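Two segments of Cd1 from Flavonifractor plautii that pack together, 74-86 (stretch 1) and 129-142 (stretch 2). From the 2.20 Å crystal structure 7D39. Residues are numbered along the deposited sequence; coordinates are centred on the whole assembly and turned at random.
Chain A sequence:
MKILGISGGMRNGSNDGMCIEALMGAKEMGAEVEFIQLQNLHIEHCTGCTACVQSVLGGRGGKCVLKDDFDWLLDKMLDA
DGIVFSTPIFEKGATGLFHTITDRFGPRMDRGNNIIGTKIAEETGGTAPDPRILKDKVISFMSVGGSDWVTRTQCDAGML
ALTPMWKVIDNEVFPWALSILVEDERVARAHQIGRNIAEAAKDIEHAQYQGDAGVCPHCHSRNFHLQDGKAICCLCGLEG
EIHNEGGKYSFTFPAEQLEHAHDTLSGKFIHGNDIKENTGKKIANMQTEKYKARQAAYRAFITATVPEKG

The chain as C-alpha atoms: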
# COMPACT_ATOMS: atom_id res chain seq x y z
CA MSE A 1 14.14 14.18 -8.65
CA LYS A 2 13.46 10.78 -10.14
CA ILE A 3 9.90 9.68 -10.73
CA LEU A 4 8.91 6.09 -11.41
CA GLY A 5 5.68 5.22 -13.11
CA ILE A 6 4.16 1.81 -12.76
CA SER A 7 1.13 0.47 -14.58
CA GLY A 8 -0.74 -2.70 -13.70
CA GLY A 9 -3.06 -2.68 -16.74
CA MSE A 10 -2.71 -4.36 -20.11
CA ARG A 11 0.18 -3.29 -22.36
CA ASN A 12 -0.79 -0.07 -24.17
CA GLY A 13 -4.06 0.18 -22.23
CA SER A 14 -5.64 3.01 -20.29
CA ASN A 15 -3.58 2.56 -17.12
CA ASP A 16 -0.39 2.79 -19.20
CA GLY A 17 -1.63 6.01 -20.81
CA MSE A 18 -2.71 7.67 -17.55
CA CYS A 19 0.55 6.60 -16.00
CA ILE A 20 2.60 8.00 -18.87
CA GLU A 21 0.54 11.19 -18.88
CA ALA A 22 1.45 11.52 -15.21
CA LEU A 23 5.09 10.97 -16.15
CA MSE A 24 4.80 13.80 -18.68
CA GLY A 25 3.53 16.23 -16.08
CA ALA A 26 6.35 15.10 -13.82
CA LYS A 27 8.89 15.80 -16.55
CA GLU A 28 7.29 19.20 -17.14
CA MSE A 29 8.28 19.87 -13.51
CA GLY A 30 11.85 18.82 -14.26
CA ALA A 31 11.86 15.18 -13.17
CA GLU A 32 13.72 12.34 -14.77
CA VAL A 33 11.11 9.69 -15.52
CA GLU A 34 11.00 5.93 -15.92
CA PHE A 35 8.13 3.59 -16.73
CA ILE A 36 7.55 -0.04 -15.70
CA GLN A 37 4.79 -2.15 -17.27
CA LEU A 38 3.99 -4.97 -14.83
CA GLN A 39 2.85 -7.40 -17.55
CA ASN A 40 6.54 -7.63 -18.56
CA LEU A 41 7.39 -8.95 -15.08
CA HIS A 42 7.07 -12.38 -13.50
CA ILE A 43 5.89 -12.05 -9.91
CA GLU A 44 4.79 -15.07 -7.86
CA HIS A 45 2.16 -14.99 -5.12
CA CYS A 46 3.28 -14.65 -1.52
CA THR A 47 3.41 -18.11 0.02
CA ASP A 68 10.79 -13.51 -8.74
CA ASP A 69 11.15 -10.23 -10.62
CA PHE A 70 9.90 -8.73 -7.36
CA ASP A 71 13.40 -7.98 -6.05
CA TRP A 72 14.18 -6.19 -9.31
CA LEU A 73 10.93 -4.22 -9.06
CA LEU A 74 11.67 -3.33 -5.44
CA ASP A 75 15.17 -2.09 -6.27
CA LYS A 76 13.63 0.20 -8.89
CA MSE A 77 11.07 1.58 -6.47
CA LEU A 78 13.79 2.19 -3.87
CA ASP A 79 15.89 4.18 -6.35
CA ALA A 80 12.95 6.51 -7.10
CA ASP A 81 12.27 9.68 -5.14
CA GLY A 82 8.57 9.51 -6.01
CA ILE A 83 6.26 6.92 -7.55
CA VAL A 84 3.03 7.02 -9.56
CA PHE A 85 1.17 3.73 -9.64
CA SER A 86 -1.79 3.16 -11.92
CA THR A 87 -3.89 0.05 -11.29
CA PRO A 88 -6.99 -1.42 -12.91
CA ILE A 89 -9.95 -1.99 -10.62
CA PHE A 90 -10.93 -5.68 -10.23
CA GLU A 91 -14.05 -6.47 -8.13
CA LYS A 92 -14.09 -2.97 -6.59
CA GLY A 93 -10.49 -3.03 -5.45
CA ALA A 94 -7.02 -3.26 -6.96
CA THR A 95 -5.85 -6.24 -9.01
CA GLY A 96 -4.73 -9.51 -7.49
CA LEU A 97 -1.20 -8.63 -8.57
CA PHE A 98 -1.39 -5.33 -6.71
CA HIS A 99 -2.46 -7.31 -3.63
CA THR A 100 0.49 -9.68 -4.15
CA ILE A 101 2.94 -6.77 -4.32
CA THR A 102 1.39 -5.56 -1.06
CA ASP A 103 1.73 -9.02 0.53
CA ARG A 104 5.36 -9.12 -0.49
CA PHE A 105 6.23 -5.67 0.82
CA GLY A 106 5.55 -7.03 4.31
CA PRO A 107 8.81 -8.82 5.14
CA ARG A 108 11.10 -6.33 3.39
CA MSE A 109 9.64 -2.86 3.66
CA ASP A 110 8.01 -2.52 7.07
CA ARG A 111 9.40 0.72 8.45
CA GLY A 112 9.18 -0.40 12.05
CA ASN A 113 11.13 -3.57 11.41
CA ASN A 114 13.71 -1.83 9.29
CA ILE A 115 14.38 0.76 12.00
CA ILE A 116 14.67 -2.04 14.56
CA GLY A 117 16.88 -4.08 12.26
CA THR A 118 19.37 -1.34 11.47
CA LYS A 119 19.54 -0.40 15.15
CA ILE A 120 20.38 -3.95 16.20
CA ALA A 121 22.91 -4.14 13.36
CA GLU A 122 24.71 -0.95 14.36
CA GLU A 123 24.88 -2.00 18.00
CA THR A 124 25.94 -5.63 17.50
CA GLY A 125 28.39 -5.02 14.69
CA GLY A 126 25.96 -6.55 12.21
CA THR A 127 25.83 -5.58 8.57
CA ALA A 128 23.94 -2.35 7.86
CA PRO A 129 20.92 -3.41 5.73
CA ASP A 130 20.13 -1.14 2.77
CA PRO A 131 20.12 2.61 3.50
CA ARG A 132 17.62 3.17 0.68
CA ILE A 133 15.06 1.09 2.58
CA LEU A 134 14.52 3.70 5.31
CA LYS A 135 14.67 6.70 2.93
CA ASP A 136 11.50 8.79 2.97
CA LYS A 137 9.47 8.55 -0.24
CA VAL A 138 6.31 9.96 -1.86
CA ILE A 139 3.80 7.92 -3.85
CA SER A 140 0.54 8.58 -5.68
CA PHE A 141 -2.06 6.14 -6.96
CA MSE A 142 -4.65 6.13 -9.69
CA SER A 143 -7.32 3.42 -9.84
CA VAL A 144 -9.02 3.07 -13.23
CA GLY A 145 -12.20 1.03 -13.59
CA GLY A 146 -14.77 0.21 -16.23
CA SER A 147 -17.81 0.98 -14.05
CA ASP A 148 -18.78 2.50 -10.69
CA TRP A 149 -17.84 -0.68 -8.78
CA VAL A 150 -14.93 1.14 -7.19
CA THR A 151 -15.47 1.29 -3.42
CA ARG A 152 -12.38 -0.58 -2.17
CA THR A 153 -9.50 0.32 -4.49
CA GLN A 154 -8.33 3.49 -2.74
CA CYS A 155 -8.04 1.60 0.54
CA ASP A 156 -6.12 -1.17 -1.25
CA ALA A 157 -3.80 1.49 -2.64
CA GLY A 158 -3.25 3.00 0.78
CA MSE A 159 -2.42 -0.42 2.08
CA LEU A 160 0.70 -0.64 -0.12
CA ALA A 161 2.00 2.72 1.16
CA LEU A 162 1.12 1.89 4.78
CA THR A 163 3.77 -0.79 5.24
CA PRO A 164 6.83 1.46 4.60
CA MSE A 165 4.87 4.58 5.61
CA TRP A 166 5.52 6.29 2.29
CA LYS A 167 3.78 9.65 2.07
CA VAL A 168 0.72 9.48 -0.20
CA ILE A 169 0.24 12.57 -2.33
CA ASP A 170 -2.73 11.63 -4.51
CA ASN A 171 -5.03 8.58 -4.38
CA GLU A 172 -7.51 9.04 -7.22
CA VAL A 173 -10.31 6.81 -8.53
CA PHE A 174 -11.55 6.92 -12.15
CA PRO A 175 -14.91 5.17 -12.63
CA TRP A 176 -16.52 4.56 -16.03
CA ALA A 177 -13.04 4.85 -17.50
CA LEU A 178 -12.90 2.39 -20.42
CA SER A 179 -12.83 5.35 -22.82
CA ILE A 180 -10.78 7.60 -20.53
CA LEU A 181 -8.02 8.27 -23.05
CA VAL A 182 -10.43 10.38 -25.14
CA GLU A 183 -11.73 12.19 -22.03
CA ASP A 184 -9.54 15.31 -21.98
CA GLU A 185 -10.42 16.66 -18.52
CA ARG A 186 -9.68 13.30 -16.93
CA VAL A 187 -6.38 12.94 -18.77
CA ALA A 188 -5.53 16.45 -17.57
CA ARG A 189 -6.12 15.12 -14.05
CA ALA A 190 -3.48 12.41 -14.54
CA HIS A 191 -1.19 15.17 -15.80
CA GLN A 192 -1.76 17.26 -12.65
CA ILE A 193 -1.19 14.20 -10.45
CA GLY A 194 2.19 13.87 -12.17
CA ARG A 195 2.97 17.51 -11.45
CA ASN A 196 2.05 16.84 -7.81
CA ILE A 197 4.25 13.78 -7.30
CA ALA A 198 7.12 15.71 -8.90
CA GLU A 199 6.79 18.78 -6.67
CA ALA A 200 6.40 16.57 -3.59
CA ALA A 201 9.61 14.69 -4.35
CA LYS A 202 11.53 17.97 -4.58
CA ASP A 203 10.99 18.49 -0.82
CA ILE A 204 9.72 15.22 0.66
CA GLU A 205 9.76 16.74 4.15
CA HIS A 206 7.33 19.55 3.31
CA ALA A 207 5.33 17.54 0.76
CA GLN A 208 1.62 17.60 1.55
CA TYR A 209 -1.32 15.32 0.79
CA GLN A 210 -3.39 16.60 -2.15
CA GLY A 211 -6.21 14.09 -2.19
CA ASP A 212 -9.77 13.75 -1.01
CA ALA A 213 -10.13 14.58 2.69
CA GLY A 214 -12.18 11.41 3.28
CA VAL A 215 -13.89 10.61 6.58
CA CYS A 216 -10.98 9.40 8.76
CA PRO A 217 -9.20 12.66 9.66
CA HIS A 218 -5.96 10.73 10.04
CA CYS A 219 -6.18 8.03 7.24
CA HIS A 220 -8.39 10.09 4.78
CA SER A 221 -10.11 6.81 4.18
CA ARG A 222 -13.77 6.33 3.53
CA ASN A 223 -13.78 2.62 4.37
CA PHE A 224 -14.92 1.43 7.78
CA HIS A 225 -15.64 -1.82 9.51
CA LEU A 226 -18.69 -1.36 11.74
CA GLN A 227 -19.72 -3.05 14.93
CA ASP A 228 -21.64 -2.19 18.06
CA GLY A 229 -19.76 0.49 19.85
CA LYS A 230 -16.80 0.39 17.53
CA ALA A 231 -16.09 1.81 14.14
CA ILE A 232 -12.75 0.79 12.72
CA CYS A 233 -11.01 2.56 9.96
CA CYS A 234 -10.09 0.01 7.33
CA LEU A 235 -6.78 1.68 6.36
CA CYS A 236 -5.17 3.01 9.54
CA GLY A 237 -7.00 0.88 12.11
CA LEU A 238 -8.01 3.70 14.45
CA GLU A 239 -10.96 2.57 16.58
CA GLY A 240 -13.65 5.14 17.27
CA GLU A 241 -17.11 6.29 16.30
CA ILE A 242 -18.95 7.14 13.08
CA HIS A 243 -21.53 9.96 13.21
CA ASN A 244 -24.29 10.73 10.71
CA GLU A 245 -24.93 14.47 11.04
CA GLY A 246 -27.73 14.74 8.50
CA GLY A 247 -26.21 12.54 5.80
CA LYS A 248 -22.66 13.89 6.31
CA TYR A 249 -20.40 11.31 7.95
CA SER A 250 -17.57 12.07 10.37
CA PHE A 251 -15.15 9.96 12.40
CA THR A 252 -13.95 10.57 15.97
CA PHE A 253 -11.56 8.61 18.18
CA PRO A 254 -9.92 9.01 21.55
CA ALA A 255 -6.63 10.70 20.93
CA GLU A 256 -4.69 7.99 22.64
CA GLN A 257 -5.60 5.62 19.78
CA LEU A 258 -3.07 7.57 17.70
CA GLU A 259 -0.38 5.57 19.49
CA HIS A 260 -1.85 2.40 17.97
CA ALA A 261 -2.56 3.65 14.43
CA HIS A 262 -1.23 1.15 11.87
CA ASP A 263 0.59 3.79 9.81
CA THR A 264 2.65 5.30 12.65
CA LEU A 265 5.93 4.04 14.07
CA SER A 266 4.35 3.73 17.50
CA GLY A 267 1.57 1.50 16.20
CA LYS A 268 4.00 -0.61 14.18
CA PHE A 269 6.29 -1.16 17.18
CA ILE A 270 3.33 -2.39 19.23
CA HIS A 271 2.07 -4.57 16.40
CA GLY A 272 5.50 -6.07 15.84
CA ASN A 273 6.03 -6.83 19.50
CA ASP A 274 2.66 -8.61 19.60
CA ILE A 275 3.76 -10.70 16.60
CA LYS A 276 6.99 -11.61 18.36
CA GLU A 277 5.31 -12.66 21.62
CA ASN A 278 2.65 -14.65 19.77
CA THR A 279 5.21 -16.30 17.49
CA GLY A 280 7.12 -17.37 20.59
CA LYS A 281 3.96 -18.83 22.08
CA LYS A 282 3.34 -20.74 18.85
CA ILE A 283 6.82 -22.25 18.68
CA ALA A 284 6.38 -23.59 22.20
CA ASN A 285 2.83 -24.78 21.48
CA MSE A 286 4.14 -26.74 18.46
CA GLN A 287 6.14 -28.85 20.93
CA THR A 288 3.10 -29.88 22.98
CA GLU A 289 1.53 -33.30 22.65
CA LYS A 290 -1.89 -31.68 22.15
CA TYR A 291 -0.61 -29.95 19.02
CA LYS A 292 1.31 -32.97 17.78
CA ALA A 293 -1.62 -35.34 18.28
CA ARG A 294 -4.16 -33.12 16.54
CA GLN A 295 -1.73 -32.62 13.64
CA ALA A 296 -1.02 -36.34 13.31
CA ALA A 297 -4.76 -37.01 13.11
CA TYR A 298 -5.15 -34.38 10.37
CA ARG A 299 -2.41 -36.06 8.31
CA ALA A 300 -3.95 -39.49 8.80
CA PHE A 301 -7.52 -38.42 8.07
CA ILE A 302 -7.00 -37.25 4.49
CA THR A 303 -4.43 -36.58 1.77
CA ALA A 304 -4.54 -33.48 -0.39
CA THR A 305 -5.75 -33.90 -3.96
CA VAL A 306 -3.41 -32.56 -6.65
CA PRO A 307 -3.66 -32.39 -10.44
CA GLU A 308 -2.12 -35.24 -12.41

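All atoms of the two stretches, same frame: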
# COMPACT_ATOMS: atom_id res chain seq x y z
N LEU A 74 11.44 -4.05 -6.69
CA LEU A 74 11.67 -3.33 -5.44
C LEU A 74 12.89 -2.43 -5.53
O LEU A 74 12.85 -1.28 -5.08
CB LEU A 74 11.81 -4.34 -4.30
CG LEU A 74 11.53 -3.75 -2.93
CD1 LEU A 74 10.18 -3.11 -3.00
CD2 LEU A 74 11.58 -4.82 -1.86
N ASP A 75 14.00 -2.93 -6.09
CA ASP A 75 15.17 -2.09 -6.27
C ASP A 75 14.82 -0.83 -7.05
O ASP A 75 15.27 0.27 -6.71
CB ASP A 75 16.30 -2.84 -7.00
CG ASP A 75 16.90 -3.96 -6.18
OD1 ASP A 75 17.21 -3.76 -4.98
OD2 ASP A 75 17.07 -5.06 -6.74
N LYS A 76 14.00 -0.97 -8.10
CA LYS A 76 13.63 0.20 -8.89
C LYS A 76 12.83 1.19 -8.06
O LYS A 76 13.06 2.40 -8.12
CB LYS A 76 12.83 -0.20 -10.13
CG LYS A 76 13.51 -1.18 -11.09
CD LYS A 76 14.78 -0.63 -11.71
CE LYS A 76 14.52 0.61 -12.50
NZ LYS A 76 15.71 0.95 -13.34
N MSE A 77 11.88 0.69 -7.27
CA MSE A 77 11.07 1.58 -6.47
C MSE A 77 11.93 2.29 -5.43
O MSE A 77 11.71 3.46 -5.14
CB MSE A 77 9.94 0.81 -5.81
CG MSE A 77 8.99 0.22 -6.80
SE MSE A 77 7.69 -1.02 -5.99
CE MSE A 77 6.28 0.26 -5.50
N LEU A 78 12.94 1.59 -4.89
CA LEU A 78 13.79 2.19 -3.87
C LEU A 78 14.69 3.27 -4.45
O LEU A 78 15.07 4.21 -3.73
CB LEU A 78 14.64 1.11 -3.18
CG LEU A 78 13.95 0.16 -2.19
CD1 LEU A 78 14.87 -0.98 -1.80
CD2 LEU A 78 13.51 0.91 -0.94
N ASP A 79 15.07 3.16 -5.72
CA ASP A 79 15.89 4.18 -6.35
C ASP A 79 15.10 5.43 -6.74
O ASP A 79 15.72 6.43 -7.09
CB ASP A 79 16.56 3.63 -7.61
CG ASP A 79 17.80 2.81 -7.31
OD1 ASP A 79 18.37 2.93 -6.20
OD2 ASP A 79 18.22 2.04 -8.21
N ALA A 80 13.78 5.38 -6.70
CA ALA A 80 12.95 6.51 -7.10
C ALA A 80 12.68 7.43 -5.91
O ALA A 80 12.52 6.98 -4.78
CB ALA A 80 11.62 6.04 -7.68
N ASP A 81 12.64 8.74 -6.19
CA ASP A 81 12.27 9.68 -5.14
C ASP A 81 10.76 9.77 -4.98
O ASP A 81 10.28 10.09 -3.89
CB ASP A 81 12.87 11.06 -5.43
CG ASP A 81 14.38 11.01 -5.65
OD1 ASP A 81 15.13 10.67 -4.70
OD2 ASP A 81 14.82 11.33 -6.77
N GLY A 82 10.02 9.49 -6.04
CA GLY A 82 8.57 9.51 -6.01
C GLY A 82 8.06 8.51 -7.03
O GLY A 82 8.74 8.17 -8.00
N ILE A 83 6.84 8.02 -6.78
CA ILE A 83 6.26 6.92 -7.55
C ILE A 83 4.80 7.24 -7.86
O ILE A 83 4.05 7.69 -6.99
CB ILE A 83 6.33 5.58 -6.79
CG1 ILE A 83 7.75 5.22 -6.43
CG2 ILE A 83 5.69 4.47 -7.60
CD1 ILE A 83 7.83 3.93 -5.67
N VAL A 84 4.41 6.94 -9.09
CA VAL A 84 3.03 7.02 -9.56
C VAL A 84 2.63 5.63 -10.02
O VAL A 84 3.28 5.05 -10.90
CB VAL A 84 2.87 8.06 -10.69
CG1 VAL A 84 1.41 8.26 -11.03
CG2 VAL A 84 3.46 9.35 -10.26
N PHE A 85 1.61 5.07 -9.43
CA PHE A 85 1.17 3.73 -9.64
C PHE A 85 -0.26 3.73 -10.13
O PHE A 85 -1.15 4.12 -9.42
CB PHE A 85 1.27 2.99 -8.32
CG PHE A 85 1.37 1.51 -8.45
CD1 PHE A 85 2.21 0.81 -7.64
CD2 PHE A 85 0.63 0.83 -9.36
CE1 PHE A 85 2.30 -0.54 -7.74
CE2 PHE A 85 0.71 -0.51 -9.46
CZ PHE A 85 1.54 -1.20 -8.66
N SER A 86 -0.47 3.29 -11.35
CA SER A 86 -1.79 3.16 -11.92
C SER A 86 -2.28 1.72 -11.98
O SER A 86 -1.67 0.91 -12.56
CB SER A 86 -1.84 3.81 -13.28
OG SER A 86 -3.12 3.98 -13.75
N PRO A 129 21.76 -2.87 6.82
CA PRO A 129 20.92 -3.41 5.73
C PRO A 129 20.95 -2.20 4.81
O PRO A 129 21.65 -1.22 5.09
CB PRO A 129 19.49 -3.26 6.28
CG PRO A 129 19.60 -2.29 7.41
CD PRO A 129 20.96 -2.49 7.99
N ASP A 130 20.24 -2.27 3.69
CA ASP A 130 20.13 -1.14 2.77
C ASP A 130 19.66 0.26 3.14
O ASP A 130 18.47 0.45 3.43
CB ASP A 130 19.28 -1.74 1.65
CG ASP A 130 19.30 -0.91 0.36
OD1 ASP A 130 19.48 0.32 0.40
OD2 ASP A 130 19.10 -1.50 -0.73
N PRO A 131 20.55 1.25 3.14
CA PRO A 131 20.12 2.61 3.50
C PRO A 131 18.87 3.06 2.76
O PRO A 131 17.99 3.69 3.36
CB PRO A 131 21.33 3.47 3.11
CG PRO A 131 22.47 2.54 3.09
CD PRO A 131 21.93 1.22 2.64
N ARG A 132 18.78 2.76 1.47
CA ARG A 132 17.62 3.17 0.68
C ARG A 132 16.32 2.78 1.36
O ARG A 132 15.33 3.52 1.26
CB ARG A 132 17.70 2.56 -0.71
CG ARG A 132 18.82 3.11 -1.56
CD ARG A 132 18.78 2.48 -2.92
NE ARG A 132 18.76 1.03 -2.79
CZ ARG A 132 18.42 0.20 -3.77
NH1 ARG A 132 18.06 0.67 -4.96
NH2 ARG A 132 18.43 -1.11 -3.55
N ILE A 133 16.31 1.66 2.07
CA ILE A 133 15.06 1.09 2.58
C ILE A 133 14.36 2.04 3.53
O ILE A 133 13.12 2.09 3.57
CB ILE A 133 15.33 -0.27 3.25
CG1 ILE A 133 15.61 -1.32 2.18
CG2 ILE A 133 14.15 -0.67 4.10
CD1 ILE A 133 16.26 -2.56 2.73
N LEU A 134 15.11 2.78 4.35
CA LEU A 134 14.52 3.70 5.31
C LEU A 134 14.35 5.12 4.77
O LEU A 134 13.78 5.96 5.46
CB LEU A 134 15.35 3.74 6.58
CG LEU A 134 15.24 2.45 7.38
CD1 LEU A 134 16.08 2.52 8.65
CD2 LEU A 134 13.78 2.21 7.70
N LYS A 135 14.84 5.39 3.56
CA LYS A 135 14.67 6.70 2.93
C LYS A 135 13.19 7.07 2.82
O LYS A 135 12.36 6.25 2.41
CB LYS A 135 15.31 6.67 1.54
CG LYS A 135 16.15 7.87 1.19
CD LYS A 135 16.10 8.14 -0.33
CE LYS A 135 16.44 6.89 -1.15
NZ LYS A 135 16.20 7.07 -2.62
N ASP A 136 12.86 8.30 3.19
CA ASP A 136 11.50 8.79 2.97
C ASP A 136 11.18 8.79 1.48
O ASP A 136 12.07 8.91 0.64
CB ASP A 136 11.34 10.19 3.54
CG ASP A 136 11.16 10.19 5.05
OD1 ASP A 136 10.55 9.24 5.58
OD2 ASP A 136 11.61 11.15 5.70
N LYS A 137 9.90 8.66 1.15
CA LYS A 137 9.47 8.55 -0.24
C LYS A 137 8.02 9.01 -0.37
O LYS A 137 7.23 8.86 0.57
CB LYS A 137 9.61 7.11 -0.78
CG LYS A 137 9.61 7.02 -2.32
CD LYS A 137 9.76 5.59 -2.83
CE LYS A 137 10.97 4.89 -2.22
NZ LYS A 137 12.24 5.65 -2.44
N VAL A 138 7.69 9.57 -1.54
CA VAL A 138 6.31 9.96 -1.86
C VAL A 138 5.78 9.05 -2.95
O VAL A 138 6.53 8.57 -3.81
CB VAL A 138 6.19 11.44 -2.29
CG1 VAL A 138 6.48 12.39 -1.12
CG2 VAL A 138 7.12 11.72 -3.46
N ILE A 139 4.46 8.82 -2.92
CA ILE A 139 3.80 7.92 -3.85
C ILE A 139 2.38 8.43 -4.09
O ILE A 139 1.73 8.96 -3.18
CB ILE A 139 3.78 6.46 -3.33
CG1 ILE A 139 3.17 5.51 -4.37
CG2 ILE A 139 3.02 6.38 -1.99
CD1 ILE A 139 3.65 4.06 -4.25
N SER A 140 1.91 8.28 -5.32
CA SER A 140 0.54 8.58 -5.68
C SER A 140 -0.04 7.42 -6.46
O SER A 140 0.68 6.68 -7.15
CB SER A 140 0.45 9.87 -6.50
OG SER A 140 0.64 11.00 -5.66
N PHE A 141 -1.36 7.26 -6.35
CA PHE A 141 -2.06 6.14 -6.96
C PHE A 141 -3.20 6.65 -7.83
O PHE A 141 -3.83 7.67 -7.53
CB PHE A 141 -2.64 5.22 -5.89
CG PHE A 141 -1.60 4.61 -4.99
CD1 PHE A 141 -0.84 3.54 -5.42
CD2 PHE A 141 -1.40 5.09 -3.71
CE1 PHE A 141 0.10 2.97 -4.59
CE2 PHE A 141 -0.46 4.51 -2.87
CZ PHE A 141 0.29 3.46 -3.32
N MSE A 142 -3.46 5.91 -8.89
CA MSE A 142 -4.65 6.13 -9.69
C MSE A 142 -5.28 4.77 -9.88
O MSE A 142 -4.59 3.83 -10.24
CB MSE A 142 -4.30 6.78 -11.02
CG MSE A 142 -3.55 8.09 -10.90
SE MSE A 142 -3.24 8.93 -12.67
CE MSE A 142 -1.74 7.82 -13.24

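Two kinds of contact share this interface: a parallel pair of strands, held by backbone and padded by side chains, and a polar cluster where long basic side chains reach a helix and the turn that follows it. Together they bury 962 Å².

The strands 82-86 and 138-142 run 12° from parallel. Ile83 and Phe85 do the bonding for stretch 1, each giving its N and its O to the neighbouring strand: Ile83 N to Val138 O at 3.0 Å, Ser140 N to Ile83 O at 2.8 Å, Phe85 N to Ser140 O at 2.9 Å, and Met142 N to Phe85 O at 3.0 Å. The register pairs Ile83 with Ile139 and Phe85 with Phe141 on one face, and Gly82, Val84 and Ser86 with Val138, Ser140 and Met142 on the other.

Side-chain torsions show how the larger residues fill their space. Ile83 is m,t and Ile139 t,t, which brings Ile83 CG2 to 3.9 Å from Ile139 CD1. Phe85, with chi1 t, leads its ring away from the neighbouring strand and leaves its CB beside the ring of Phe141, whose chi1 is m; Phe85 CB lies 3.6 Å from Phe141 CD1. On the other face the selenomethionine Met142 (m,t,m) folds its tip back over stretch 1, with CE 3.9 Å from Val84 CG1 and 4.0 Å from Ser86 CB. Gly82 starts the strand where space is short: an ideal CB there would lie a tight 3.1 Å from Val138 CG2.

Lys137 precedes its strand. Its first two torsions are t and extend the chain past Ile83, whose CD1 is 3.8 Å from Lys137 CD; two m torsions then bend the end toward the carbonyls of Leu78 and Ala80. There Lys137 NZ donates to Ala80 O at 2.7 Å and, weakly, to Leu78 O at 3.4 Å. Lys135 NZ reaches Leu78 O as well, at 3.3 Å, from a chain whose chi1 and chi2 both sit between wells. Carbonyls where a helix gives way to a turn often lack an amide partner, and Lys135 and Lys137 supply donors to Leu78 O, with Lys137 also serving Ala80 O.

Arg132 is the most connected side chain. Its CA-to-CB bond points toward stretch 1, and its m,t,m conformation presents the guanidinium edge to acids: NH1 forms a salt bridge with Asp79 OD1 at 2.6 Å, and NH2 one with Asp75 OD1 at 3.2 Å. Asp75 and Asp79 are one helical turn apart, so both m rotamers can serve the same group. Asp130, with chi1 t, holds the arginine from its own stretch: its OD2 is 2.9 Å from Arg132 NH2 in a salt bridge, while its OD1 makes a weak capping bond to Arg132 N at 2.8 Å. Leu78 (m,t) covers one guanidinium face with its CB, 3.9 Å from Arg132 NH1, and sends CD1 to 4.1 Å from Ile133 CG1. The rule is economical: charge is met at the edge, hydrocarbon on the face.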